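Flagellar motor switch protein FliG (Thermotoga maritima, PDB 5TDY) probably forms part of the switch complex at the base of the flagellar basal body, which contacts chemotaxis proteins and the motor components that determine the direction of flagellar rotation. Local coordinates at residues B[8-11]-B[12-16]; B[17-20]-B[21-25]; B[59-62]-B[63-67]; B[76-79]-B[80-84]. One frame throughout, in Å; residues are numbered along the deposited sequence.

Contact 1 (B[8-11]-B[12-16])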
loop_
_atom_site.group_PDB
_atom_site.type_symbol
_atom_site.label_atom_id
_atom_site.label_comp_id
_atom_site.label_asym_id
_atom_site.label_seq_id
_atom_site.Cartn_x
_atom_site.Cartn_y
_atom_site.Cartn_z
ATOM N N GLY B 8 -11.127 1.069 -8.115
ATOM C CA GLY B 8 -9.934 1.899 -8.014
ATOM C C GLY B 8 -10.157 3.189 -7.245
ATOM O O GLY B 8 -9.220 3.745 -6.662
ATOM N N ARG B 9 -11.392 3.689 -7.233
ATOM C CA ARG B 9 -11.690 4.884 -6.456
ATOM C C ARG B 9 -11.615 4.588 -4.964
ATOM O O ARG B 9 -11.047 5.372 -4.194
ATOM C CB ARG B 9 -13.071 5.422 -6.839
ATOM C CG ARG B 9 -13.163 5.997 -8.259
ATOM C CD ARG B 9 -14.614 6.259 -8.651
ATOM N NE ARG B 9 -15.334 5.011 -8.919
ATOM C CZ ARG B 9 -16.637 4.928 -9.179
ATOM N NH1 ARG B 9 -17.387 6.024 -9.202
ATOM N NH2 ARG B 9 -17.194 3.746 -9.411
ATOM N N ARG B 10 -12.163 3.445 -4.545
ATOM C CA ARG B 10 -12.091 3.059 -3.142
ATOM C C ARG B 10 -10.656 2.763 -2.709
ATOM O O ARG B 10 -10.275 3.046 -1.563
ATOM C CB ARG B 10 -12.987 1.852 -2.893
ATOM C CG ARG B 10 -12.972 1.383 -1.466
ATOM C CD ARG B 10 -14.095 0.414 -1.178
ATOM N NE ARG B 10 -14.041 -0.034 0.215
ATOM C CZ ARG B 10 -14.581 0.632 1.231
ATOM N NH1 ARG B 10 -15.224 1.770 1.008
ATOM N NH2 ARG B 10 -14.486 0.157 2.463
ATOM N N LYS B 11 -9.855 2.156 -3.593
ATOM C CA LYS B 11 -8.450 1.926 -3.262
ATOM C C LYS B 11 -7.753 3.234 -2.909
ATOM O O LYS B 11 -7.064 3.324 -1.890
ATOM C CB LYS B 11 -7.728 1.233 -4.416
ATOM C CG LYS B 11 -8.142 -0.218 -4.614
ATOM C CD LYS B 11 -7.112 -0.968 -5.415
ATOM C CE LYS B 11 -7.576 -1.205 -6.823
ATOM N NZ LYS B 11 -6.871 -2.391 -7.374
ATOM N N ALA B 12 -7.930 4.266 -3.733
ATOM C CA ALA B 12 -7.301 5.549 -3.423
ATOM C C ALA B 12 -7.811 6.108 -2.098
ATOM O O ALA B 12 -7.046 6.699 -1.333
ATOM C CB ALA B 12 -7.544 6.551 -4.557
ATOM N N ALA B 13 -9.104 5.937 -1.810
ATOM C CA ALA B 13 -9.645 6.456 -0.562
ATOM C C ALA B 13 -9.085 5.699 0.637
ATOM O O ALA B 13 -8.768 6.306 1.666
ATOM C CB ALA B 13 -11.175 6.394 -0.582
ATOM N N VAL B 14 -8.958 4.372 0.522
ATOM C CA VAL B 14 -8.400 3.581 1.611
ATOM C C VAL B 14 -6.959 3.997 1.884
ATOM O O VAL B 14 -6.540 4.122 3.045
ATOM C CB VAL B 14 -8.524 2.074 1.302
ATOM C CG1 VAL B 14 -7.696 1.232 2.296
ATOM C CG2 VAL B 14 -10.006 1.635 1.326
ATOM N N LEU B 15 -6.185 4.261 0.825
ATOM C CA LEU B 15 -4.792 4.641 1.029
ATOM C C LEU B 15 -4.696 5.966 1.767
ATOM O O LEU B 15 -3.908 6.104 2.714
ATOM C CB LEU B 15 -4.050 4.716 -0.313
ATOM C CG LEU B 15 -2.534 4.963 -0.296
ATOM C CD1 LEU B 15 -1.819 3.753 0.276
ATOM C CD2 LEU B 15 -2.029 5.251 -1.694
ATOM N N LEU B 16 -5.503 6.954 1.360
ATOM C CA LEU B 16 -5.412 8.258 2.010
ATOM C C LEU B 16 -5.915 8.201 3.449
ATOM O O LEU B 16 -5.395 8.909 4.315
ATOM C CB LEU B 16 -6.172 9.310 1.199
ATOM C CG LEU B 16 -5.539 9.594 -0.176
ATOM C CD1 LEU B 16 -6.478 10.424 -1.015
ATOM C CD2 LEU B 16 -4.172 10.296 -0.021
#
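Four successive backbone bonds tie Gly8, Arg9, Arg10 and Lys11 to the residues four places on, the shortest being Val14 N to Arg10 O at 2.8 Å. The first of the series, Ala12 N to Gly8 O at 3.2 Å, is longer, at the start of helix 8-19. Among the side chains, Arg10 and Val14 meet in passing: CG of Arg10 lies 4.1 Å from CG2 of Val14, and the two groups cross obliquely. CG2 of Val14 is also 3.2 Å from Arg10 O, because chi1 of 169° sets CG1 anti to the backbone N and turns CG2 back along the helix. Arg10 itself runs extended from CG to NE, carrying its guanidinium away from the helix to a salt bridge with Glu53 and hydrogen bonds to the carbonyls of Ile46 and Arg48. Ala12 and Ala13 suit their buried places by being small: their methyl groups pack against Leu39 and Ile43 of helix 33-44. Leu15 instead reaches Leu58 and Phe61 of helix 51-66. The chemistry is thus divided along this helix of the N-terminal domain, one piece of the longer FliG: Arg9, Arg10 and Lys11 send their charged ends to Asp7, Glu53 and Glu60 in turn, whereas the next turn offers apolar groups to neighbouring helices, so polar links and hydrophobic burial together join this helix to the rest of the domain.

Contact 2 (B[17-20]-B[21-25])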
loop_
_atom_site.group_PDB
_atom_site.type_symbol
_atom_site.label_atom_id
_atom_site.label_comp_id
_atom_site.label_asym_id
_atom_site.label_seq_id
_atom_site.Cartn_x
_atom_site.Cartn_y
_atom_site.Cartn_z
ATOM N N VAL B 17 -6.942 7.396 3.730
ATOM C CA VAL B 17 -7.364 7.238 5.120
ATOM C C VAL B 17 -6.239 6.618 5.938
ATOM O O VAL B 17 -5.934 7.074 7.046
ATOM C CB VAL B 17 -8.665 6.419 5.202
ATOM C CG1 VAL B 17 -8.893 5.887 6.623
ATOM C CG2 VAL B 17 -9.872 7.289 4.780
ATOM N N ALA B 18 -5.565 5.613 5.377
ATOM C CA ALA B 18 -4.464 4.942 6.072
ATOM C C ALA B 18 -3.299 5.877 6.344
ATOM O O ALA B 18 -2.547 5.674 7.305
ATOM C CB ALA B 18 -3.978 3.743 5.248
ATOM N N LEU B 19 -3.105 6.884 5.491
ATOM C CA LEU B 19 -2.030 7.832 5.724
ATOM C C LEU B 19 -2.328 8.755 6.904
ATOM O O LEU B 19 -1.395 9.274 7.521
ATOM C CB LEU B 19 -1.776 8.641 4.447
ATOM C CG LEU B 19 -0.831 7.996 3.421
ATOM C CD1 LEU B 19 -1.003 8.625 2.043
ATOM C CD2 LEU B 19 0.609 8.097 3.866
ATOM N N GLY B 20 -3.598 8.939 7.259
ATOM C CA GLY B 20 -3.945 9.905 8.277
ATOM C C GLY B 20 -4.008 11.298 7.684
ATOM O O GLY B 20 -3.465 11.558 6.607
ATOM N N PRO B 21 -4.681 12.220 8.380
ATOM C CA PRO B 21 -5.007 13.516 7.754
ATOM C C PRO B 21 -3.810 14.392 7.405
ATOM O O PRO B 21 -3.839 15.058 6.364
ATOM C CB PRO B 21 -5.903 14.186 8.810
ATOM C CG PRO B 21 -6.550 13.034 9.513
ATOM C CD PRO B 21 -5.492 11.959 9.584
ATOM N N GLU B 22 -2.776 14.465 8.253
ATOM C CA GLU B 22 -1.672 15.373 7.942
ATOM C C GLU B 22 -0.888 14.912 6.721
ATOM O O GLU B 22 -0.459 15.739 5.907
ATOM C CB GLU B 22 -0.745 15.529 9.151
ATOM C CG GLU B 22 -1.348 16.459 10.199
ATOM C CD GLU B 22 -0.533 16.514 11.470
ATOM O OE1 GLU B 22 0.511 15.819 11.547
ATOM O OE2 GLU B 22 -0.941 17.262 12.388
ATOM N N LYS B 23 -0.673 13.600 6.575
ATOM C CA LYS B 23 0.075 13.130 5.413
ATOM C C LYS B 23 -0.799 13.071 4.172
ATOM O O LYS B 23 -0.317 13.344 3.063
ATOM C CB LYS B 23 0.697 11.761 5.700
ATOM C CG LYS B 23 1.822 11.792 6.751
ATOM C CD LYS B 23 2.452 10.430 6.925
ATOM C CE LYS B 23 3.112 10.302 8.289
ATOM N NZ LYS B 23 2.081 10.375 9.369
ATOM N N ALA B 24 -2.082 12.719 4.335
ATOM C CA ALA B 24 -2.990 12.724 3.197
ATOM C C ALA B 24 -3.100 14.119 2.591
ATOM O O ALA B 24 -3.066 14.268 1.368
ATOM C CB ALA B 24 -4.367 12.189 3.608
ATOM N N ALA B 25 -3.207 15.155 3.436
ATOM C CA ALA B 25 -3.328 16.521 2.931
ATOM C C ALA B 25 -2.098 16.923 2.131
ATOM O O ALA B 25 -2.216 17.605 1.110
ATOM C CB ALA B 25 -3.553 17.503 4.083
HETATM O O HOH W 1 -0.876 11.675 8.703
#
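Leu19 and Lys23 meet because both hold CG anti to the carbonyl carbon, with chi1 at -85° and -68°, and their side chains cross at about a right angle. CD2 of Leu19 rests 4.1 Å from CB of Lys23, an aliphatic touch at the base of the lysine. CB of Leu19 also lies 4.5 Å from CB of Ala24, where a small residue lets the two backbones come close. The lysine chain then bends at chi4, which turns NZ back toward a water molecule. This water donates to Leu19 O at 2.7 Å and accepts from Lys23 N at 2.9 Å; a weak third bond comes from NZ. It thereby links the last turn of one helix to the first turn of the next. The arrangement is a tight helix-to-helix junction in the FliG N-terminal domain: Gly20 is the first residue to leave helical backbone angles after helix 8-19 and stands at the N-cap position of helix 21-28. Its positive phi, 82°, would press any CB against the preceding carbonyl oxygen, so glycine is the residue that fits. Proline follows naturally, since the first turn of a helix does not need its backbone N-H and the ring fixes phi near a helical value. The first i to i+4 bond of the new helix runs from Ala24 N to Gly20 O at 2.9 Å. Leu19 also packs on an apolar side chain of another protein's chain, while Lys23 lies against an aromatic one there.

Contact 3 (B[59-62]-B[63-67])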
loop_
_atom_site.group_PDB
_atom_site.type_symbol
_atom_site.label_atom_id
_atom_site.label_comp_id
_atom_site.label_asym_id
_atom_site.label_seq_id
_atom_site.Cartn_x
_atom_site.Cartn_y
_atom_site.Cartn_z
ATOM N N GLU B 59 -0.601 -3.554 0.085
ATOM C CA GLU B 59 0.288 -4.449 -0.665
ATOM C C GLU B 59 0.409 -4.040 -2.126
ATOM O O GLU B 59 1.519 -4.006 -2.678
ATOM C CB GLU B 59 -0.207 -5.891 -0.562
ATOM C CG GLU B 59 0.232 -6.531 0.733
ATOM C CD GLU B 59 -0.661 -7.651 1.156
ATOM O OE1 GLU B 59 -0.476 -8.147 2.286
ATOM O OE2 GLU B 59 -1.542 -8.037 0.359
ATOM N N GLU B 60 -0.721 -3.744 -2.774
ATOM C CA GLU B 60 -0.683 -3.289 -4.158
ATOM C C GLU B 60 0.031 -1.947 -4.274
ATOM O O GLU B 60 0.842 -1.746 -5.187
ATOM C CB GLU B 60 -2.106 -3.200 -4.730
ATOM C CG GLU B 60 -2.102 -2.874 -6.230
ATOM C CD GLU B 60 -3.489 -2.687 -6.851
ATOM O OE1 GLU B 60 -4.509 -3.101 -6.267
ATOM O OE2 GLU B 60 -3.557 -2.122 -7.960
ATOM N N PHE B 61 -0.242 -1.021 -3.352
ATOM C CA PHE B 61 0.431 0.273 -3.389
ATOM C C PHE B 61 1.948 0.121 -3.377
ATOM O O PHE B 61 2.653 0.797 -4.135
ATOM C CB PHE B 61 0.030 1.152 -2.208
ATOM C CG PHE B 61 0.947 2.329 -2.052
ATOM C CD1 PHE B 61 0.832 3.421 -2.903
ATOM C CD2 PHE B 61 1.982 2.307 -1.134
ATOM C CE1 PHE B 61 1.721 4.508 -2.801
ATOM C CE2 PHE B 61 2.869 3.379 -1.026
ATOM C CZ PHE B 61 2.733 4.476 -1.851
ATOM N N LEU B 62 2.473 -0.727 -2.475
ATOM C CA LEU B 62 3.922 -0.864 -2.334
ATOM C C LEU B 62 4.558 -1.438 -3.596
ATOM O O LEU B 62 5.604 -0.949 -4.051
ATOM C CB LEU B 62 4.249 -1.737 -1.118
ATOM C CG LEU B 62 4.037 -1.040 0.237
ATOM C CD1 LEU B 62 4.223 -2.005 1.394
ATOM C CD2 LEU B 62 4.964 0.164 0.408
ATOM N N SER B 63 3.947 -2.494 -4.158
ATOM C CA SER B 63 4.387 -3.054 -5.439
ATOM C C SER B 63 4.431 -1.981 -6.528
ATOM O O SER B 63 5.429 -1.847 -7.243
ATOM C CB SER B 63 3.454 -4.220 -5.824
ATOM O OG SER B 63 3.585 -4.629 -7.188
ATOM N N LEU B 64 3.372 -1.171 -6.643
ATOM C CA LEU B 64 3.360 -0.117 -7.661
ATOM C C LEU B 64 4.445 0.929 -7.411
ATOM O O LEU B 64 5.124 1.363 -8.351
ATOM C CB LEU B 64 1.983 0.557 -7.727
ATOM C CG LEU B 64 0.811 -0.294 -8.222
ATOM C CD1 LEU B 64 -0.568 0.400 -8.041
ATOM C CD2 LEU B 64 1.039 -0.668 -9.681
ATOM N N ALA B 65 4.635 1.335 -6.152
ATOM C CA ALA B 65 5.624 2.372 -5.851
ATOM C C ALA B 65 7.043 1.905 -6.129
ATOM O O ALA B 65 7.900 2.716 -6.493
ATOM C CB ALA B 65 5.494 2.815 -4.395
ATOM N N LYS B 66 7.320 0.610 -5.967
ATOM C CA LYS B 66 8.659 0.103 -6.233
ATOM C C LYS B 66 8.901 -0.201 -7.705
ATOM O O LYS B 66 10.050 -0.473 -8.080
ATOM C CB LYS B 66 8.921 -1.150 -5.389
ATOM C CG LYS B 66 9.065 -0.826 -3.908
ATOM C CD LYS B 66 8.950 -2.049 -3.018
ATOM C CE LYS B 66 8.351 -1.675 -1.663
ATOM N NZ LYS B 66 8.370 -2.809 -0.696
ATOM N N ALA B 67 7.864 -0.134 -8.549
ATOM C CA ALA B 67 8.030 -0.496 -9.955
ATOM C C ALA B 67 9.122 0.334 -10.613
ATOM O O ALA B 67 9.934 -0.198 -11.374
ATOM C CB ALA B 67 6.705 -0.347 -10.715
#
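Phe61 and Ala65, one turn apart, make up the close-packed side of this stretch. The methyl of Ala65 sits over one face of the phenyl ring, offset toward its rim, with CB 4.1 Å from CZ of Phe61. The ring is brought there by chi1 of 166°, which sets CG anti to the backbone N, and alanine is small enough to sit against the ring without pushing it aside. Both residues are buried, and both also pack on apolar side chains of the chain of another protein, as does Leu62. Beneath them Ala65 N bonds to Phe61 O at 2.9 Å.

Elsewhere the contacts within the helix are looser. Glu60 and Leu64 run alongside each other in the same direction, with OE2 of Glu60 3.9 Å from CD1 of Leu64; this is mere contact, for the carboxylate has its polar partners elsewhere. Its OE1 forms a salt bridge with Lys11, and OE2 is hydrogen-bonded to an aromatic side chain of the other protein, on which Leu64 also finds an aromatic group to pack against. Lys66, though exposed, runs its aliphatic part back over Leu62, CE coming 4.1 Å from CB of Leu62, while NZ pairs with an acidic group of that same neighbouring chain. Ser63, small and polar, marks the exposed side. The pattern, mainly apolar on one side (Phe61, Leu62, Ala65) and largely charged or polar on the other, is that of an amphipathic helix, here the last turns of helix 51-66 in the FliG N-terminal domain.

Contact 4 (B[76-79]-B[80-84])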
loop_
_atom_site.group_PDB
_atom_site.type_symbol
_atom_site.label_atom_id
_atom_site.label_comp_id
_atom_site.label_asym_id
_atom_site.label_seq_id
_atom_site.Cartn_x
_atom_site.Cartn_y
_atom_site.Cartn_z
ATOM N N ILE B 76 17.602 -12.613 -1.416
ATOM C CA ILE B 76 17.441 -13.616 -0.364
ATOM C C ILE B 76 16.319 -13.216 0.589
ATOM O O ILE B 76 15.400 -14.004 0.863
ATOM C CB ILE B 76 18.756 -13.838 0.399
ATOM C CG1 ILE B 76 19.862 -14.304 -0.535
ATOM C CG2 ILE B 76 18.532 -14.868 1.513
ATOM C CD1 ILE B 76 21.207 -14.423 0.151
ATOM N N GLU B 77 16.390 -11.992 1.126
ATOM C CA GLU B 77 15.314 -11.502 1.985
ATOM C C GLU B 77 13.978 -11.533 1.256
ATOM O O GLU B 77 12.940 -11.847 1.856
ATOM C CB GLU B 77 15.632 -10.082 2.465
ATOM C CG GLU B 77 14.487 -9.345 3.172
ATOM C CD GLU B 77 14.196 -9.865 4.588
ATOM O OE1 GLU B 77 14.941 -10.739 5.076
ATOM O OE2 GLU B 77 13.223 -9.393 5.222
ATOM N N TYR B 78 13.980 -11.218 -0.045
ATOM C CA TYR B 78 12.740 -11.280 -0.800
ATOM C C TYR B 78 12.212 -12.706 -0.840
ATOM O O TYR B 78 11.035 -12.954 -0.538
ATOM C CB TYR B 78 12.926 -10.736 -2.224
ATOM C CG TYR B 78 11.588 -10.503 -2.908
ATOM C CD1 TYR B 78 10.940 -9.285 -2.797
ATOM C CD2 TYR B 78 10.958 -11.517 -3.634
ATOM C CE1 TYR B 78 9.706 -9.066 -3.404
ATOM C CE2 TYR B 78 9.731 -11.309 -4.253
ATOM C CZ TYR B 78 9.109 -10.076 -4.128
ATOM O OH TYR B 78 7.887 -9.841 -4.726
ATOM N N ALA B 79 13.073 -13.664 -1.182
ATOM C CA ALA B 79 12.631 -15.056 -1.239
ATOM C C ALA B 79 12.166 -15.549 0.123
ATOM O O ALA B 79 11.227 -16.346 0.207
ATOM C CB ALA B 79 13.762 -15.943 -1.764
ATOM N N LYS B 80 12.804 -15.086 1.200
ATOM C CA LYS B 80 12.385 -15.507 2.535
ATOM C C LYS B 80 10.945 -15.093 2.805
ATOM O O LYS B 80 10.138 -15.893 3.292
ATOM C CB LYS B 80 13.328 -14.928 3.593
ATOM C CG LYS B 80 12.838 -15.110 5.047
ATOM C CD LYS B 80 13.331 -13.962 5.929
ATOM C CE LYS B 80 12.185 -13.183 6.560
ATOM N NZ LYS B 80 11.692 -13.800 7.823
ATOM N N LYS B 81 10.599 -13.846 2.474
ATOM C CA LYS B 81 9.248 -13.362 2.746
ATOM C C LYS B 81 8.215 -14.088 1.899
ATOM O O LYS B 81 7.141 -14.443 2.396
ATOM C CB LYS B 81 9.176 -11.854 2.512
ATOM C CG LYS B 81 9.844 -11.055 3.611
ATOM C CD LYS B 81 10.543 -9.835 3.065
ATOM C CE LYS B 81 9.586 -8.724 2.699
ATOM N NZ LYS B 81 10.316 -7.645 1.951
ATOM N N VAL B 82 8.523 -14.319 0.622
ATOM C CA VAL B 82 7.627 -15.075 -0.247
ATOM C C VAL B 82 7.382 -16.472 0.314
ATOM O O VAL B 82 6.233 -16.911 0.449
ATOM C CB VAL B 82 8.200 -15.137 -1.673
ATOM C CG1 VAL B 82 7.348 -16.052 -2.533
ATOM C CG2 VAL B 82 8.249 -13.733 -2.283
ATOM N N LEU B 83 8.460 -17.190 0.654
ATOM C CA LEU B 83 8.314 -18.566 1.129
ATOM C C LEU B 83 7.499 -18.639 2.412
ATOM O O LEU B 83 6.635 -19.512 2.554
ATOM C CB LEU B 83 9.684 -19.202 1.357
ATOM C CG LEU B 83 10.465 -19.540 0.100
ATOM C CD1 LEU B 83 11.869 -19.985 0.493
ATOM C CD2 LEU B 83 9.715 -20.582 -0.712
ATOM N N GLU B 84 7.772 -17.755 3.371
ATOM C CA GLU B 84 7.065 -17.838 4.648
ATOM C C GLU B 84 5.605 -17.402 4.518
ATOM O O GLU B 84 4.734 -17.963 5.191
ATOM C CB GLU B 84 7.803 -17.034 5.734
ATOM C CG GLU B 84 7.592 -15.531 5.728
ATOM C CD GLU B 84 8.563 -14.798 6.660
ATOM O OE1 GLU B 84 9.208 -15.466 7.493
ATOM O OE2 GLU B 84 8.676 -13.557 6.563
HETATM O O HOH W 2 12.966 -6.515 3.483
#
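Lys80 runs alongside Glu77 but gives its ammonium to Glu84, one turn further on: Lys80 NZ meets Glu84 OE1 at 3.0 Å, on the syn side and 28° out of the carboxylate plane. A weak second bond goes to the other carboxylate oxygen. This is an i to i+4 salt bridge on the exposed face of helix 75-87, in the FliG N-terminal domain. Glu77 stays near two lysines without a direct ion pair to either. Its OE2 is 4.7 Å from NZ of Lys81, and a water spans the gap, accepting from NZ and donating weakly to OE2. The approach is made by carbon instead: Lys81, bent at chi2 and chi3, lays CD 3.5 Å from OE2 of Glu77, while Glu77 bends at chi2 (73°) to bring its carboxylate forward, toward Lys80 and Lys81. Were Lys81 replaced by alanine, the Glu77 carboxylate would probably lose one of its two nearby positive charges, and the bridging water the ammonium that donates to it. Opposite charges one turn apart suit such a surface, since they are likely to ease each other electrostatically even when not in contact. Beneath the side chains, the backbone continues unbroken, with Lys80 N bonded to Ile76 O at 2.8 Å. Farther round the helix, Tyr78 and Val82 supply the apolar packing; a beta-branched valine offers a methyl close to the main chain, and CG2 of Val82 touches CE2 of Tyr78 at 3.5 Å.

How the contacts relate
Contacts 1 and 2 share helix 8-19, the second beginning where the first ends, and they touch where Leu16 O packs on the methyl of Ala24. Contact 3, nearest the chain centre, belongs to helix 51-66, yet joins contact 1 through the Lys11–Glu60 salt bridge and Leu15–Phe61 packing. These three are partly buried, and each also meets the chain of another protein. Contact 4 is a surface contact on the next helix, 75-87; its nearest atoms stay about 6 Å from contact 3, and its centre is about 28 Å from that of contact 1. The chemistry follows: alanine, leucine and phenylalanine dominate the buried faces, glycine and proline the junction, lysine–glutamate pairs the outlying helix.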